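Local coordinates for glycosyl hydrolases family 31 family protein (Aspergillus niger, PDB 6DRU), which hydrolyses xyloglucan oligosaccharides, releasing alpha-xylose from their non-reducing terminal glucose, as an alpha-xylosidase of glycoside hydrolase family 31, at residues T457-A462 / Q477-M482; I44-D49 / G436-W441. All coordinates share one frame; numbering follows the deposited sequence.

In the fold
Both contacts border helix 439-455 of the family 31 TIM barrel. Contact 2 sets segment 436-441, which leads into the helix, against the loop 44-49, which follows strand 28-35 far earlier in the chain; contact 1 lies past the helix end, where the loop 457-462 meets the segment that enters barrel strand 481-484. Their centres are about 16 Å apart, yet they touch through two residues of 477-482: F479 CZ comes 3.6 Å from W441 CE2, and the guanidinium of R478 reaches towards the loop, with NH2 weakly bonded to F46 O at 2.9 Å. Both lie away from the annotated sites, although strand 481-484 ends at W484, which lines the alpha-xylose pocket.

Contact 1: residues T457-A462 / Q477-M482; sequences TKEGSA and QRFCSM
E459 lays its carboxylate end against the ring of F479, with OE2 3.6 Å from F479 CE1, where the loop after helix 439-455 of the TIM barrel passes the approach to barrel strand 481-484. E459 CG stands anti to the backbone N (chi1 178°) and the chain runs on extended, which carries the carboxylate across to the other segment. Its plane is turned 74° from that of the F479 ring, and OE2 comes in obliquely. On the way, E459 CG passes 3.8 Å from R478 O. The guanidinium of R478 is not a salt-bridge partner here: E459 OE1 stays 5.1 Å from R478 NE, which bonds instead to G475 O. The opposite charges may still attract at this range. R478 also folds over its neighbour, placing CG 3.6 Å above the plane of the F479 ring and over its centre.

E459 and G460 are the central residues of a type II beta turn from K458 to S461, with G460 at the positive phi (97°) expected of the third position. K458 O is gripped twice, by S461 N and by the hydroxyl S461 OG. C480, the centre of an inverse gamma turn, is joined to C463 by a disulfide, so a covalent link joins 477-482 to the residue directly after 457-462. Between the backbones the polar connection is a water, which accepts from G460 N at 3.1 Å and donates to R478 O at 2.9 Å.

Contact 2: residues I44-D49 / G436-W441; sequences ISFIYD and GKLYPW
I44 meets L438 at the start of the segment, I44 CG1 lying 4.0 Å from L438 CD2; the two side chains cross at about a right angle where the loop between strands 28-35 and 66-68 packs on the approach to TIM-barrel helix 439-455. S45 turns to N192, its OG bonded to ND2 of that asparagine, whose OD1 takes F46 N, so one amide side chain holds two successive residues of the loop.

F46 has the largest share of the contact. Its ring forms a T-shaped (edge-to-face) pair with the five-membered ring of W441: the centroids are 5.0 Å apart and the planes stand at 79°. The edge belongs to F46, whose CE1 sits 3.8 Å above the indole plane, offset toward the rim. F46 CE1 also lies 4.0 Å from L438 CD1, which approaches obliquely, so L438 divides its methyls, CD2 to I44 and CD1 to F46. W441 holds CG anti to its backbone N (chi1 -169°), carrying the indole from the helix towards the loop. Within the edge-to-face pair, F46 CE1 and W441 CD2 approach to 3.9 Å.

Contact 1: residues T457-A462 / Q477-M482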
loop_
_atom_site.group_PDB
_atom_site.type_symbol
_atom_site.label_atom_id
_atom_site.label_comp_id
_atom_site.label_asym_id
_atom_site.label_seq_id
_atom_site.Cartn_x
_atom_site.Cartn_y
_atom_site.Cartn_z
ATOM N N THR A 457 -0.818 40.101 23.553
ATOM C CA THR A 457 0.340 40.515 22.775
ATOM C C THR A 457 0.393 39.757 21.456
ATOM O O THR A 457 -0.090 38.627 21.348
ATOM C CB THR A 457 1.646 40.286 23.549
ATOM O OG1 THR A 457 1.695 38.935 24.020
ATOM C CG2 THR A 457 1.728 41.229 24.738
ATOM N N LYS A 458 0.983 40.398 20.452
ATOM C CA LYS A 458 1.164 39.764 19.157
ATOM C C LYS A 458 2.436 38.927 19.144
ATOM O O LYS A 458 3.425 39.250 19.807
ATOM C CB LYS A 458 1.228 40.811 18.044
ATOM C CG LYS A 458 -0.126 41.309 17.570
ATOM C CD LYS A 458 -0.772 40.298 16.634
ATOM C CE LYS A 458 -2.000 40.875 15.950
ATOM N NZ LYS A 458 -2.434 40.025 14.806
ATOM N N GLU A 459 2.395 37.833 18.389
ATOM C CA GLU A 459 3.575 36.996 18.236
ATOM C C GLU A 459 4.686 37.796 17.567
ATOM O O GLU A 459 4.438 38.599 16.662
ATOM C CB GLU A 459 3.235 35.744 17.423
ATOM C CG GLU A 459 4.413 34.816 17.170
ATOM C CD GLU A 459 4.042 33.618 16.315
ATOM O OE1 GLU A 459 3.968 33.768 15.077
ATOM O OE2 GLU A 459 3.818 32.529 16.885
ATOM N N GLY A 460 5.918 37.581 18.021
ATOM C CA GLY A 460 7.060 38.329 17.554
ATOM C C GLY A 460 7.450 39.496 18.438
ATOM O O GLY A 460 8.603 39.945 18.374
ATOM N N SER A 461 6.528 40.002 19.254
ATOM C CA SER A 461 6.839 41.070 20.190
ATOM C C SER A 461 7.566 40.499 21.406
ATOM O O SER A 461 7.857 39.303 21.483
ATOM C CB SER A 461 5.567 41.810 20.599
ATOM O OG SER A 461 4.722 40.985 21.380
ATOM N N ALA A 462 7.864 41.367 22.370
ATOM C CA ALA A 462 8.627 40.952 23.541
ATOM C C ALA A 462 7.884 39.873 24.320
ATOM O O ALA A 462 6.670 39.956 24.529
ATOM C CB ALA A 462 8.908 42.153 24.441
ATOM N N GLN A 477 12.082 29.330 15.606
ATOM C CA GLN A 477 12.595 30.487 16.328
ATOM C C GLN A 477 11.548 31.577 16.508
ATOM O O GLN A 477 11.788 32.521 17.267
ATOM C CB GLN A 477 13.820 31.062 15.613
ATOM C CG GLN A 477 13.529 31.723 14.276
ATOM C CD GLN A 477 13.530 30.740 13.124
ATOM O OE1 GLN A 477 13.682 29.534 13.318
ATOM N NE2 GLN A 477 13.369 31.254 11.910
ATOM N N ARG A 478 10.397 31.470 15.842
ATOM C CA ARG A 478 9.356 32.481 15.965
ATOM C C ARG A 478 8.643 32.436 17.310
ATOM O O ARG A 478 7.867 33.351 17.606
ATOM C CB ARG A 478 8.332 32.311 14.843
ATOM C CG ARG A 478 7.403 31.125 15.043
ATOM C CD ARG A 478 6.457 30.948 13.869
ATOM N NE ARG A 478 7.162 30.531 12.662
ATOM C CZ ARG A 478 6.570 30.283 11.499
ATOM N NH1 ARG A 478 5.255 30.411 11.380
ATOM N NH2 ARG A 478 7.293 29.907 10.453
ATOM N N PHE A 479 8.882 31.413 18.123
ATOM C CA PHE A 479 8.167 31.223 19.377
ATOM C C PHE A 479 9.008 31.685 20.562
ATOM O O PHE A 479 10.240 31.695 20.510
ATOM C CB PHE A 479 7.790 29.753 19.575
ATOM C CG PHE A 479 6.993 29.167 18.445
ATOM C CD1 PHE A 479 5.722 29.635 18.158
ATOM C CD2 PHE A 479 7.508 28.131 17.683
ATOM C CE1 PHE A 479 4.985 29.090 17.124
ATOM C CE2 PHE A 479 6.775 27.581 16.647
ATOM C CZ PHE A 479 5.511 28.062 16.367
ATOM N N CYS A 480 8.320 32.067 21.640
ATOM C CA CYS A 480 8.970 32.265 22.931
ATOM C C CYS A 480 9.408 30.913 23.479
ATOM O O CYS A 480 8.915 30.473 24.523
ATOM C CB CYS A 480 8.029 32.958 23.923
ATOM S SG CYS A 480 7.411 34.590 23.429
ATOM N N SER A 481 10.328 30.245 22.787
ATOM C CA SER A 481 10.655 28.859 23.082
ATOM C C SER A 481 12.137 28.627 22.830
ATOM O O SER A 481 12.680 29.083 21.822
ATOM C CB SER A 481 9.816 27.903 22.225
ATOM O OG SER A 481 10.068 26.552 22.569
ATOM N N MET A 482 12.781 27.914 23.751
ATOM C CA MET A 482 14.193 27.577 23.645
ATOM C C MET A 482 14.355 26.070 23.496
ATOM O O MET A 482 13.618 25.290 24.108
ATOM C CB MET A 482 14.976 28.078 24.864
ATOM C CG MET A 482 14.564 27.445 26.181
ATOM S SD MET A 482 15.517 28.051 27.586
ATOM C CE MET A 482 14.609 29.539 27.995
HETATM O O HOH W 1 6.627 35.052 19.619
#

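Contact 2: residues I44-D49 / G436-W441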
loop_
_atom_site.group_PDB
_atom_site.type_symbol
_atom_site.label_atom_id
_atom_site.label_comp_id
_atom_site.label_asym_id
_atom_site.label_seq_id
_atom_site.Cartn_x
_atom_site.Cartn_y
_atom_site.Cartn_z
ATOM N N ILE A 44 0.464 22.376 4.671
ATOM C CA ILE A 44 1.146 23.030 5.784
ATOM C C ILE A 44 2.439 23.651 5.273
ATOM O O ILE A 44 3.261 22.975 4.644
ATOM C CB ILE A 44 1.417 22.042 6.932
ATOM C CG1 ILE A 44 0.117 21.666 7.656
ATOM C CG2 ILE A 44 2.433 22.619 7.908
ATOM C CD1 ILE A 44 -0.695 20.591 6.986
ATOM N N SER A 45 2.615 24.942 5.544
ATOM C CA SER A 45 3.772 25.702 5.094
ATOM C C SER A 45 4.419 26.374 6.292
ATOM O O SER A 45 3.731 26.791 7.229
ATOM C CB SER A 45 3.386 26.759 4.049
ATOM O OG SER A 45 4.514 27.523 3.655
ATOM N N PHE A 46 5.745 26.460 6.265
ATOM C CA PHE A 46 6.512 27.041 7.357
ATOM C C PHE A 46 7.166 28.360 6.969
ATOM O O PHE A 46 7.936 28.913 7.761
ATOM C CB PHE A 46 7.563 26.043 7.844
ATOM C CG PHE A 46 6.977 24.767 8.381
ATOM C CD1 PHE A 46 6.524 24.693 9.689
ATOM C CD2 PHE A 46 6.868 23.645 7.574
ATOM C CE1 PHE A 46 5.977 23.520 10.185
ATOM C CE2 PHE A 46 6.323 22.468 8.063
ATOM C CZ PHE A 46 5.877 22.406 9.370
ATOM N N ILE A 47 6.878 28.877 5.777
ATOM C CA ILE A 47 7.447 30.135 5.314
ATOM C C ILE A 47 6.351 31.190 5.262
ATOM O O ILE A 47 5.163 30.880 5.116
ATOM C CB ILE A 47 8.135 29.989 3.939
ATOM C CG1 ILE A 47 7.107 29.656 2.859
ATOM C CG2 ILE A 47 9.221 28.927 3.998
ATOM C CD1 ILE A 47 7.646 29.778 1.452
ATOM N N TYR A 48 6.762 32.450 5.390
ATOM C CA TYR A 48 5.843 33.579 5.388
ATOM C C TYR A 48 5.596 34.058 3.964
ATOM O O TYR A 48 6.523 34.147 3.156
ATOM C CB TYR A 48 6.401 34.728 6.233
ATOM C CG TYR A 48 6.362 34.480 7.726
ATOM C CD1 TYR A 48 7.337 33.714 8.350
ATOM C CD2 TYR A 48 5.353 35.021 8.511
ATOM C CE1 TYR A 48 7.304 33.487 9.713
ATOM C CE2 TYR A 48 5.311 34.800 9.876
ATOM C CZ TYR A 48 6.288 34.033 10.472
ATOM O OH TYR A 48 6.251 33.810 11.830
ATOM N N ASP A 49 4.339 34.373 3.666
ATOM C CA ASP A 49 3.959 34.940 2.372
ATOM C C ASP A 49 3.092 36.168 2.615
ATOM O O ASP A 49 1.933 36.024 3.057
ATOM C CB ASP A 49 3.225 33.920 1.506
ATOM C CG ASP A 49 3.006 34.412 0.089
ATOM O OD1 ASP A 49 3.598 35.450 -0.278
ATOM O OD2 ASP A 49 2.244 33.760 -0.658
ATOM N N GLY A 436 4.200 14.519 9.931
ATOM C CA GLY A 436 4.733 14.243 11.258
ATOM C C GLY A 436 5.701 15.291 11.774
ATOM O O GLY A 436 5.735 15.568 12.977
ATOM N N LYS A 437 6.504 15.884 10.887
ATOM C CA LYS A 437 7.472 16.887 11.316
ATOM C C LYS A 437 6.811 18.116 11.923
ATOM O O LYS A 437 7.507 18.936 12.534
ATOM C CB LYS A 437 8.360 17.301 10.141
ATOM C CG LYS A 437 8.960 16.133 9.376
ATOM C CD LYS A 437 9.926 15.341 10.242
ATOM C CE LYS A 437 11.289 16.007 10.303
ATOM N NZ LYS A 437 11.816 16.082 11.693
ATOM N N LEU A 438 5.494 18.266 11.768
ATOM C CA LEU A 438 4.770 19.401 12.324
ATOM C C LEU A 438 4.499 19.257 13.816
ATOM O O LEU A 438 4.307 20.272 14.493
ATOM C CB LEU A 438 3.449 19.587 11.566
ATOM C CG LEU A 438 2.354 20.497 12.133
ATOM C CD1 LEU A 438 2.800 21.950 12.142
ATOM C CD2 LEU A 438 1.062 20.336 11.350
ATOM N N TYR A 439 4.507 18.028 14.343
ATOM C CA TYR A 439 4.020 17.795 15.703
ATOM C C TYR A 439 4.733 18.634 16.759
ATOM O O TYR A 439 4.043 19.336 17.519
ATOM C CB TYR A 439 4.095 16.300 16.034
ATOM C CG TYR A 439 3.410 15.944 17.333
ATOM C CD1 TYR A 439 4.100 15.970 18.539
ATOM C CD2 TYR A 439 2.069 15.589 17.354
ATOM C CE1 TYR A 439 3.472 15.649 19.728
ATOM C CE2 TYR A 439 1.434 15.265 18.536
ATOM C CZ TYR A 439 2.139 15.297 19.720
ATOM O OH TYR A 439 1.507 14.975 20.899
ATOM N N PRO A 440 6.069 18.616 16.884
ATOM C CA PRO A 440 6.692 19.459 17.917
ATOM C C PRO A 440 6.560 20.942 17.629
ATOM O O PRO A 440 6.485 21.744 18.568
ATOM C CB PRO A 440 8.156 19.007 17.901
ATOM C CG PRO A 440 8.376 18.534 16.513
ATOM C CD PRO A 440 7.083 17.891 16.094
ATOM N N TRP A 441 6.531 21.328 16.352
ATOM C CA TRP A 441 6.318 22.726 15.995
ATOM C C TRP A 441 4.946 23.202 16.455
ATOM O O TRP A 441 4.812 24.301 17.008
ATOM C CB TRP A 441 6.476 22.888 14.482
ATOM C CG TRP A 441 6.537 24.298 13.982
ATOM C CD1 TRP A 441 7.661 25.016 13.696
ATOM C CD2 TRP A 441 5.427 25.151 13.678
ATOM N NE1 TRP A 441 7.320 26.268 13.241
ATOM C CE2 TRP A 441 5.955 26.376 13.222
ATOM C CE3 TRP A 441 4.039 25.002 13.753
ATOM C CZ2 TRP A 441 5.144 27.443 12.843
ATOM C CZ3 TRP A 441 3.235 26.063 13.376
ATOM C CH2 TRP A 441 3.790 27.268 12.927
#